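Local coordinates for UPF0062 protein MJ1593 (Methanocaldococcus jannaschii, PDB 2YX5) that is a small PurS-family protein of uncharacterised function, built from an antiparallel three-stranded sheet and two helices and assembled from several copies, at residues A[6-11]-A[71-76]. Numbering follows the deposited sequence.
Sequences VIIKLK and VIHDYE
Ile7 and Lys9 exchange paired N-H...O=C bonds with Glu76 and Asp74, joining strand 2-10, the centre of the three-stranded sheet, antiparallel to strand 73-81; the axes of 6-10 and 73-76 approach to 4.6 Å. Both bonds of the Lys9-Asp74 ring are nearly straight, at 172°. Beyond the strand end, Lys11 N still reaches Ile72 O, but from above the carbonyl plane and with a bent N-H...O angle of 146°.

Side chains then divide between two faces. On one, Ile8 lays CG2 over a face of the His73 imidazole, offset toward its rim and 4.3 Å from the ring centroid, a CH-pi contact; Ile72 CG1 covers the opposite face over its centre. Asn69 N bonds to His73 ND1, which should fix the ring's rotation. Ile8 CG1 packs on Tyr75 CB, while Ala68 touches Ile8, His73 and Tyr75.

The other face carries Ile7, its CB 3.7 Å from Glu76 CG, with the charged Lys9, Asp74 and Glu76. Lys11, bent at chi2 and chi4, curls in from beyond the strand end. Lys11 NZ meets Asp74 OD1 on the syn side at 2.9 Å, 34° out of the carboxylate plane, and hydrogen-bonds His73 O at 3.0 Å from above that carbonyl's plane; its strongest polar partner is Pro70 O. Asp74 OD2 takes Lys12 N, so both carboxylate oxygens are engaged. Lys9 passes obliquely over Asp74, CE against CB, and Lys9 NZ makes a weak salt bridge to Glu76 OE2 at 3.4 Å.

One carboxylate and two carbonyl oxygens hold the Lys11 ammonium, so a salt bridge and hydrogen bonds together probably reinforce the ladder where its backbone bonding ends, whereas the looser Lys9-Glu76 pair adds less.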
ATOM      1  N   VAL A   6      -4.889 -11.748   9.897  1.00 46.50           N
ATOM      2  CA  VAL A   6      -5.560 -11.785   8.605  1.00 37.34           C
ATOM      3  C   VAL A   6      -4.554 -11.556   7.468  1.00 41.92           C
ATOM      4  O   VAL A   6      -3.884 -10.528   7.430  1.00 40.02           O
ATOM      5  CB  VAL A   6      -6.665 -10.716   8.509  1.00 46.68           C
ATOM      6  CG1 VAL A   6      -7.467 -10.881   7.215  1.00 35.55           C
ATOM      7  CG2 VAL A   6      -7.573 -10.818   9.696  1.00 31.47           C
ATOM      8  N   ILE A   7      -4.425 -12.533   6.574  1.00 42.54           N
ATOM      9  CA  ILE A   7      -3.548 -12.395   5.421  1.00 46.28           C
ATOM     10  C   ILE A   7      -4.471 -12.138   4.252  1.00 48.16           C
ATOM     11  O   ILE A   7      -5.426 -12.881   4.049  1.00 46.34           O
ATOM     12  CB  ILE A   7      -2.764 -13.662   5.077  1.00 45.36           C
ATOM     13  CG1 ILE A   7      -1.662 -13.916   6.092  1.00 49.01           C
ATOM     14  CG2 ILE A   7      -2.164 -13.517   3.717  1.00 42.29           C
ATOM     15  CD1 ILE A   7      -2.174 -14.423   7.405  1.00 66.38           C
ATOM     16  N   ILE A   8      -4.198 -11.073   3.505  1.00 50.00           N
ATOM     17  CA  ILE A   8      -5.003 -10.722   2.350  1.00 39.66           C
ATOM     18  C   ILE A   8      -4.127 -10.657   1.103  1.00 41.26           C
ATOM     19  O   ILE A   8      -3.086 -10.010   1.098  1.00 43.24           O
ATOM     20  CB  ILE A   8      -5.669  -9.375   2.524  1.00 42.69           C
ATOM     21  CG1 ILE A   8      -6.569  -9.405   3.756  1.00 46.87           C
ATOM     22  CG2 ILE A   8      -6.462  -9.042   1.271  1.00 41.89           C
ATOM     23  CD1 ILE A   8      -7.352  -8.113   3.985  1.00 54.16           C
ATOM     24  N   LYS A   9      -4.559 -11.339   0.052  1.00 39.92           N
ATOM     25  CA  LYS A   9      -3.823 -11.366  -1.202  1.00 51.09           C
ATOM     26  C   LYS A   9      -4.798 -11.168  -2.364  1.00 50.10           C
ATOM     27  O   LYS A   9      -6.017 -11.101  -2.173  1.00 47.27           O
ATOM     28  CB  LYS A   9      -3.106 -12.721  -1.352  1.00 48.76           C
ATOM     29  CG  LYS A   9      -4.026 -13.889  -1.008  1.00 59.47           C
ATOM     30  CD  LYS A   9      -3.378 -15.249  -1.198  1.00 78.56           C
ATOM     31  CE  LYS A   9      -4.337 -16.398  -0.815  1.00 87.01           C
ATOM     32  NZ  LYS A   9      -4.675 -16.458   0.645  1.00 85.70           N
ATOM     33  N   LEU A  10      -4.258 -11.060  -3.568  1.00 52.82           N
ATOM     34  CA  LEU A  10      -5.103 -10.921  -4.738  1.00 53.58           C
ATOM     35  C   LEU A  10      -5.631 -12.319  -5.044  1.00 55.66           C
ATOM     36  O   LEU A  10      -5.004 -13.316  -4.671  1.00 53.77           O
ATOM     37  CB  LEU A  10      -4.299 -10.415  -5.929  1.00 43.57           C
ATOM     38  CG  LEU A  10      -3.834  -8.968  -5.896  1.00 48.53           C
ATOM     39  CD1 LEU A  10      -3.078  -8.629  -7.183  1.00 53.57           C
ATOM     40  CD2 LEU A  10      -5.035  -8.073  -5.731  1.00 47.07           C
ATOM     41  N   LYS A  11      -6.787 -12.389  -5.699  1.00 55.37           N
ATOM     42  CA  LYS A  11      -7.370 -13.671  -6.078  1.00 63.48           C
ATOM     43  C   LYS A  11      -6.290 -14.532  -6.757  1.00 70.26           C
ATOM     44  O   LYS A  11      -5.366 -14.010  -7.397  1.00 71.67           O
ATOM     45  CB  LYS A  11      -8.551 -13.444  -7.040  1.00 60.09           C
ATOM     46  CG  LYS A  11      -9.928 -13.316  -6.378  1.00 63.15           C
ATOM     47  CD  LYS A  11     -10.562 -14.700  -6.152  1.00 76.34           C
ATOM     48  CE  LYS A  11     -11.991 -14.639  -5.573  1.00 70.36           C
ATOM     49  NZ  LYS A  11     -12.042 -14.455  -4.090  1.00 57.16           N
ATOM     50  N   VAL A  71     -14.281 -10.088  -4.731  1.00 55.79           N
ATOM     51  CA  VAL A  71     -14.097 -10.038  -6.175  1.00 54.30           C
ATOM     52  C   VAL A  71     -12.619 -10.018  -6.571  1.00 56.34           C
ATOM     53  O   VAL A  71     -12.216 -10.715  -7.499  1.00 58.68           O
ATOM     54  CB  VAL A  71     -14.796  -8.815  -6.766  1.00 57.90           C
ATOM     55  CG1 VAL A  71     -14.509  -8.717  -8.268  1.00 62.69           C
ATOM     56  CG2 VAL A  71     -16.282  -8.922  -6.527  1.00 56.85           C
ATOM     57  N   ILE A  72     -11.818  -9.238  -5.846  1.00 52.57           N
ATOM     58  CA  ILE A  72     -10.379  -9.097  -6.123  1.00 53.26           C
ATOM     59  C   ILE A  72      -9.469  -9.660  -5.029  1.00 56.83           C
ATOM     60  O   ILE A  72      -8.245  -9.695  -5.186  1.00 51.69           O
ATOM     61  CB  ILE A  72     -10.002  -7.618  -6.259  1.00 51.03           C
ATOM     62  CG1 ILE A  72     -10.301  -6.902  -4.932  1.00 59.06           C
ATOM     63  CG2 ILE A  72     -10.795  -6.988  -7.389  1.00 55.43           C
ATOM     64  CD1 ILE A  72      -9.979  -5.412  -4.891  1.00 44.24           C
ATOM     65  N   HIS A  73     -10.068 -10.107  -3.932  1.00 53.59           N
ATOM     66  CA  HIS A  73      -9.292 -10.580  -2.796  1.00 50.67           C
ATOM     67  C   HIS A  73      -9.560 -11.965  -2.294  1.00 50.29           C
ATOM     68  O   HIS A  73     -10.682 -12.451  -2.327  1.00 56.48           O
ATOM     69  CB  HIS A  73      -9.500  -9.640  -1.605  1.00 48.71           C
ATOM     70  CG  HIS A  73      -8.991  -8.258  -1.822  1.00 53.35           C
ATOM     71  ND1 HIS A  73      -9.647  -7.145  -1.343  1.00 50.31           N
ATOM     72  CD2 HIS A  73      -7.854  -7.807  -2.400  1.00 46.24           C
ATOM     73  CE1 HIS A  73      -8.936  -6.071  -1.612  1.00 52.56           C
ATOM     74  NE2 HIS A  73      -7.841  -6.444  -2.251  1.00 53.49           N
ATOM     75  N   ASP A  74      -8.494 -12.578  -1.805  1.00 47.34           N
ATOM     76  CA  ASP A  74      -8.553 -13.885  -1.180  1.00 47.70           C
ATOM     77  C   ASP A  74      -7.990 -13.545   0.194  1.00 53.74           C
ATOM     78  O   ASP A  74      -7.206 -12.597   0.317  1.00 49.61           O
ATOM     79  CB  ASP A  74      -7.652 -14.900  -1.890  1.00 52.07           C
ATOM     80  CG  ASP A  74      -8.386 -15.678  -2.981  1.00 57.66           C
ATOM     81  OD1 ASP A  74      -9.640 -15.677  -2.991  1.00 48.22           O
ATOM     82  OD2 ASP A  74      -7.701 -16.306  -3.820  1.00 59.66           O
ATOM     83  N   TYR A  75      -8.401 -14.271   1.228  1.00 47.74           N
ATOM     84  CA  TYR A  75      -7.882 -13.986   2.562  1.00 51.38           C
ATOM     85  C   TYR A  75      -7.939 -15.216   3.442  1.00 50.55           C
ATOM     86  O   TYR A  75      -8.665 -16.150   3.147  1.00 46.24           O
ATOM     87  CB  TYR A  75      -8.662 -12.819   3.201  1.00 39.94           C
ATOM     88  CG  TYR A  75     -10.105 -13.126   3.492  1.00 46.03           C
ATOM     89  CD1 TYR A  75     -10.470 -13.850   4.630  1.00 58.77           C
ATOM     90  CD2 TYR A  75     -11.109 -12.727   2.620  1.00 56.69           C
ATOM     91  CE1 TYR A  75     -11.806 -14.170   4.892  1.00 65.71           C
ATOM     92  CE2 TYR A  75     -12.459 -13.042   2.868  1.00 54.96           C
ATOM     93  CZ  TYR A  75     -12.802 -13.760   4.004  1.00 71.40           C
ATOM     94  OH  TYR A  75     -14.134 -14.043   4.263  1.00 69.08           O
ATOM     95  N   GLU A  76      -7.136 -15.229   4.498  1.00 51.40           N
ATOM     96  CA  GLU A  76      -7.140 -16.333   5.437  1.00 52.07           C
ATOM     97  C   GLU A  76      -6.955 -15.804   6.849  1.00 53.44           C
ATOM     98  O   GLU A  76      -6.271 -14.806   7.053  1.00 42.62           O
ATOM     99  CB  GLU A  76      -6.079 -17.372   5.083  1.00 56.04           C
ATOM    100  CG  GLU A  76      -4.705 -16.850   4.763  1.00 80.08           C
ATOM    101  CD  GLU A  76      -3.724 -17.987   4.462  1.00 93.07           C
ATOM    102  OE1 GLU A  76      -3.472 -18.808   5.381  1.00 92.39           O
ATOM    103  OE2 GLU A  76      -3.213 -18.056   3.313  1.00 91.13           O
TER